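Local coordinates for protein peptidoglycan D,D-transpeptidase MrdA (Pseudomonas aeruginosa, PDB 7KIS) that probably cross-links the peptidoglycan of the cell wall as a penicillin-binding D,D-transpeptidase, and is held here in complex with the diazabicyclooctane inhibitor WCK 5153, at residues L567-A572 against A580-V585; A269-Q274 against T458-A463. All coordinates share one frame; numbering follows the deposited sequence.

How the contacts relate
F568 pairs with V583 within the sheet of the transpeptidase domain in contact 1, and V271 packs on A463 of a helix across one of its faces in contact 2; the centres of the two contacts lie about 7 Å apart. Strands 580-585 and 269-273 are neighbours, joined by a probable hydrogen bond from M584 N to A269 O (2.9 Å). The helix of contact 2 also reaches contact 1, with L462 CD2 lying 3.7 Å from L567 CD2. The L567 side chain is about 8 Å from that of S327, the predicted acyl-ester serine; the F568 side chain, on the other face, is about 6 Å from the bound inhibitor. Contact 2 lies away from these sites.

Contact 1: residues L567-A572 against A580-V585; sequences LFVGFA and AVAVMV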
loop_
_atom_site.group_PDB
_atom_site.type_symbol
_atom_site.label_atom_id
_atom_site.label_comp_id
_atom_site.label_asym_id
_atom_site.label_seq_id
_atom_site.Cartn_x
_atom_site.Cartn_y
_atom_site.Cartn_z
ATOM N N LEU A 567 4.198 -0.902 -12.337
ATOM C CA LEU A 567 3.959 -1.441 -11.006
ATOM C C LEU A 567 4.945 -2.563 -10.711
ATOM O O LEU A 567 5.339 -3.316 -11.604
ATOM C CB LEU A 567 2.522 -1.968 -10.862
ATOM C CG LEU A 567 1.444 -1.009 -10.353
ATOM C CD1 LEU A 567 1.193 0.104 -11.354
ATOM C CD2 LEU A 567 0.156 -1.762 -10.067
ATOM N N PHE A 568 5.338 -2.667 -9.441
ATOM C CA PHE A 568 6.174 -3.779 -8.988
ATOM C C PHE A 568 5.989 -3.951 -7.490
ATOM O O PHE A 568 6.181 -2.998 -6.728
ATOM C CB PHE A 568 7.650 -3.538 -9.317
ATOM C CG PHE A 568 8.523 -4.754 -9.130
ATOM C CD1 PHE A 568 9.007 -5.099 -7.880
ATOM C CD2 PHE A 568 8.868 -5.546 -10.206
ATOM C CE1 PHE A 568 9.812 -6.206 -7.708
ATOM C CE2 PHE A 568 9.669 -6.659 -10.043
ATOM C CZ PHE A 568 10.142 -6.989 -8.790
ATOM N N VAL A 569 5.619 -5.158 -7.077
ATOM C CA VAL A 569 5.557 -5.528 -5.673
ATOM C C VAL A 569 6.642 -6.566 -5.401
ATOM O O VAL A 569 7.237 -7.129 -6.318
ATOM C CB VAL A 569 4.165 -6.056 -5.272
ATOM C CG1 VAL A 569 3.076 -5.121 -5.774
ATOM C CG2 VAL A 569 3.957 -7.464 -5.809
ATOM N N GLY A 570 6.896 -6.821 -4.120
ATOM C CA GLY A 570 7.881 -7.821 -3.753
ATOM C C GLY A 570 8.264 -7.822 -2.289
ATOM O O GLY A 570 8.208 -6.783 -1.623
ATOM N N PHE A 571 8.655 -8.985 -1.774
ATOM C CA PHE A 571 9.158 -9.106 -0.416
ATOM C C PHE A 571 10.542 -9.743 -0.423
ATOM O O PHE A 571 10.915 -10.463 -1.354
ATOM C CB PHE A 571 8.200 -9.910 0.479
ATOM C CG PHE A 571 7.871 -11.284 -0.040
ATOM C CD1 PHE A 571 8.603 -12.387 0.370
ATOM C CD2 PHE A 571 6.812 -11.476 -0.911
ATOM C CE1 PHE A 571 8.296 -13.652 -0.095
ATOM C CE2 PHE A 571 6.500 -12.739 -1.380
ATOM C CZ PHE A 571 7.243 -13.828 -0.969
ATOM N N ALA A 572 11.308 -9.463 0.630
ATOM C CA ALA A 572 12.690 -9.914 0.710
ATOM C C ALA A 572 13.126 -9.923 2.167
ATOM O O ALA A 572 12.594 -9.152 2.972
ATOM C CB ALA A 572 13.613 -9.008 -0.119
ATOM N N ALA A 580 8.249 -5.879 2.771
ATOM C CA ALA A 580 7.311 -6.018 1.663
ATOM C C ALA A 580 7.029 -4.636 1.094
ATOM O O ALA A 580 6.635 -3.730 1.833
ATOM C CB ALA A 580 6.010 -6.689 2.113
ATOM N N VAL A 581 7.228 -4.476 -0.215
ATOM C CA VAL A 581 7.164 -3.173 -0.868
ATOM C C VAL A 581 6.216 -3.249 -2.057
ATOM O O VAL A 581 6.208 -4.240 -2.795
ATOM C CB VAL A 581 8.560 -2.694 -1.322
ATOM C CG1 VAL A 581 8.491 -1.274 -1.862
ATOM C CG2 VAL A 581 9.555 -2.776 -0.179
ATOM N N ALA A 582 5.419 -2.198 -2.238
ATOM C CA ALA A 582 4.609 -2.004 -3.434
ATOM C C ALA A 582 4.886 -0.610 -3.973
ATOM O O ALA A 582 4.814 0.370 -3.226
ATOM C CB ALA A 582 3.117 -2.177 -3.142
ATOM N N VAL A 583 5.214 -0.522 -5.261
ATOM C CA VAL A 583 5.610 0.734 -5.890
ATOM C C VAL A 583 4.738 0.987 -7.111
ATOM O O VAL A 583 4.547 0.094 -7.944
ATOM C CB VAL A 583 7.100 0.737 -6.275
ATOM C CG1 VAL A 583 7.488 2.080 -6.865
ATOM C CG2 VAL A 583 7.947 0.451 -5.045
ATOM N N MET A 584 4.204 2.201 -7.209
ATOM C CA MET A 584 3.448 2.661 -8.369
ATOM C C MET A 584 4.114 3.931 -8.885
ATOM O O MET A 584 4.115 4.958 -8.197
ATOM C CB MET A 584 1.986 2.914 -8.001
ATOM C CG MET A 584 1.040 2.991 -9.186
ATOM S SD MET A 584 1.022 4.604 -9.991
ATOM C CE MET A 584 0.924 5.688 -8.571
ATOM N N VAL A 585 4.688 3.862 -10.084
ATOM C CA VAL A 585 5.318 5.011 -10.730
ATOM C C VAL A 585 4.413 5.472 -11.865
ATOM O O VAL A 585 4.195 4.734 -12.834
ATOM C CB VAL A 585 6.724 4.672 -11.248
ATOM C CG1 VAL A 585 7.314 5.860 -11.990
ATOM C CG2 VAL A 585 7.624 4.256 -10.097
#
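M584 turns CG anti to its backbone N (chi1 -163°) while L567 swings CD1 round by a chi2 of 66°, and the two carbons meet at 3.6 Å as the side chains cross obliquely. They belong to an antiparallel beta hairpin in the core sheet of the transpeptidase fold, its strands 4.7 Å apart at their closest. Two hydrogen-bonded pairs hold it. F568 and V583 exchange bonds, F568 N to V583 O at 3.2 Å and V583 N to F568 O at 3.0 Å; two residues on, G570 and V581 do the same. Between them, in a non-hydrogen-bonded pair, V569 CG1 touches A582 CB at 3.9 Å. L567, V569 and F571 share one face with A580, A582 and M584, and helix 459-470 packs on it. F568 and V583 lie on the other face, against helix 591-607. The hairpin also continues the sheet: L567 and V569 bond through their backbones to G540 and K538, part of the Lys-Ser-Gly motif that characterises this active site. At the far end F571 CB lies 4.2 Å from A580 CB, whereas its ring leads away from strand 580-585.

Contact 2: residues A269-Q274 against T458-A463; sequences AIVAIQ and TPIQLA
V271 and A463, the two residues with most surface buried here, meet where V271 CG1, anti to its backbone N (chi1 178°), comes within 3.7 Å of A463 CB. The setting is helix-on-sheet packing in the transpeptidase domain: the first turn of helix 459-470 lies over strand 269-273, and the axes of 459-463 and 269-273 approach to 8.3 Å and cross at -32°. A463 is small, and its single methyl is met by two branched side chains of the strand. I273 is the second, its CD1 lying 4.0 Å from A463 CB. I460 completes the group: its CD1 touches V271 CG1, crossing that side chain at a slant, and I273 CD1 as well, at 4.0 Å in each case. Nearer the start of the helix, P459 sets CG against A269 CB at 4.1 Å. A269, V271 and I273 thus turn to this helix, while I270 and A272 between them point the other way, to helix 253-263. The polar side chains of T458 and Q461 are engaged away from the strand. They form a capping box, with Q461 N bonding to T458 OG1 and T458 N to Q461 OE1 at 3.1 Å, and Q461 NE2 binds the backbone oxygens of Q412 and D423. No hydrogen bond links strand to helix, so the two are held by van der Waals contact between buried, mostly aliphatic carbons.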
loop_
_atom_site.group_PDB
_atom_site.type_symbol
_atom_site.label_atom_id
_atom_site.label_comp_id
_atom_site.label_asym_id
_atom_site.label_seq_id
_atom_site.Cartn_x
_atom_site.Cartn_y
_atom_site.Cartn_z
ATOM N N ALA A 269 3.595 6.486 -5.754
ATOM C CA ALA A 269 3.426 6.084 -4.366
ATOM C C ALA A 269 4.292 4.867 -4.065
ATOM O O ALA A 269 4.486 3.999 -4.920
ATOM C CB ALA A 269 1.956 5.776 -4.056
ATOM N N ILE A 270 4.809 4.817 -2.836
ATOM C CA ILE A 270 5.621 3.702 -2.353
ATOM C C ILE A 270 5.173 3.361 -0.937
ATOM O O ILE A 270 5.057 4.250 -0.088
ATOM C CB ILE A 270 7.127 4.031 -2.371
ATOM C CG1 ILE A 270 7.618 4.251 -3.801
ATOM C CG2 ILE A 270 7.927 2.923 -1.705
ATOM C CD1 ILE A 270 9.051 4.723 -3.875
ATOM N N VAL A 271 4.927 2.077 -0.680
ATOM C CA VAL A 271 4.474 1.598 0.623
ATOM C C VAL A 271 5.315 0.390 1.008
ATOM O O VAL A 271 5.358 -0.599 0.267
ATOM C CB VAL A 271 2.979 1.234 0.622
ATOM C CG1 VAL A 271 2.569 0.698 1.985
ATOM C CG2 VAL A 271 2.137 2.442 0.247
ATOM N N ALA A 272 5.977 0.463 2.160
ATOM C CA ALA A 272 6.792 -0.631 2.670
ATOM C C ALA A 272 6.167 -1.168 3.951
ATOM O O ALA A 272 5.767 -0.394 4.826
ATOM C CB ALA A 272 8.227 -0.171 2.931
ATOM N N ILE A 273 6.092 -2.492 4.060
ATOM C CA ILE A 273 5.428 -3.161 5.172
ATOM C C ILE A 273 6.349 -4.228 5.755
ATOM O O ILE A 273 6.988 -4.981 5.014
ATOM C CB ILE A 273 4.091 -3.793 4.734
ATOM C CG1 ILE A 273 3.122 -2.720 4.235
ATOM C CG2 ILE A 273 3.495 -4.614 5.866
ATOM C CD1 ILE A 273 1.668 -3.133 4.261
ATOM N N GLN A 274 6.423 -4.282 7.090
ATOM C CA GLN A 274 7.036 -5.413 7.773
ATOM C C GLN A 274 5.970 -6.495 7.921
ATOM O O GLN A 274 5.052 -6.352 8.740
ATOM C CB GLN A 274 7.600 -5.006 9.137
ATOM C CG GLN A 274 8.461 -6.078 9.781
ATOM C CD GLN A 274 9.414 -5.525 10.829
ATOM O OE1 GLN A 274 8.995 -5.107 11.909
ATOM N NE2 GLN A 274 10.706 -5.542 10.520
ATOM N N THR A 458 -5.821 0.165 -4.282
ATOM C CA THR A 458 -4.957 1.187 -3.713
ATOM C C THR A 458 -3.562 0.623 -3.454
ATOM O O THR A 458 -3.412 -0.568 -3.167
ATOM C CB THR A 458 -5.544 1.714 -2.405
ATOM O OG1 THR A 458 -5.721 0.630 -1.485
ATOM C CG2 THR A 458 -6.888 2.385 -2.655
ATOM N N PRO A 459 -2.526 1.462 -3.547
ATOM C CA PRO A 459 -1.155 0.967 -3.336
ATOM C C PRO A 459 -0.927 0.348 -1.968
ATOM O O PRO A 459 0.074 -0.354 -1.784
ATOM C CB PRO A 459 -0.295 2.223 -3.532
ATOM C CG PRO A 459 -1.121 3.107 -4.405
ATOM C CD PRO A 459 -2.542 2.867 -3.990
ATOM N N ILE A 460 -1.817 0.580 -1.004
ATOM C CA ILE A 460 -1.698 -0.098 0.282
ATOM C C ILE A 460 -2.359 -1.471 0.222
ATOM O O ILE A 460 -1.862 -2.436 0.812
ATOM C CB ILE A 460 -2.290 0.779 1.403
ATOM C CG1 ILE A 460 -2.367 0.005 2.721
ATOM C CG2 ILE A 460 -3.659 1.314 1.006
ATOM C CD1 ILE A 460 -1.016 -0.339 3.306
ATOM N N GLN A 461 -3.484 -1.580 -0.493
ATOM C CA GLN A 461 -4.079 -2.890 -0.743
ATOM C C GLN A 461 -3.098 -3.809 -1.460
ATOM O O GLN A 461 -3.071 -5.019 -1.210
ATOM C CB GLN A 461 -5.361 -2.735 -1.560
ATOM C CG GLN A 461 -6.616 -2.556 -0.727
ATOM C CD GLN A 461 -7.804 -2.130 -1.562
ATOM O OE1 GLN A 461 -7.658 -1.781 -2.733
ATOM N NE2 GLN A 461 -8.991 -2.159 -0.966
ATOM N N LEU A 462 -2.282 -3.247 -2.356
ATOM C CA LEU A 462 -1.255 -4.035 -3.028
ATOM C C LEU A 462 -0.157 -4.451 -2.058
ATOM O O LEU A 462 0.254 -5.616 -2.034
ATOM C CB LEU A 462 -0.659 -3.238 -4.191
ATOM C CG LEU A 462 -1.349 -3.292 -5.554
ATOM C CD1 LEU A 462 -2.407 -2.210 -5.669
ATOM C CD2 LEU A 462 -0.324 -3.149 -6.663
ATOM N N ALA A 463 0.334 -3.503 -1.255
ATOM C CA ALA A 463 1.417 -3.805 -0.322
ATOM C C ALA A 463 0.982 -4.813 0.733
ATOM O O ALA A 463 1.781 -5.654 1.161
ATOM C CB ALA A 463 1.913 -2.521 0.340
#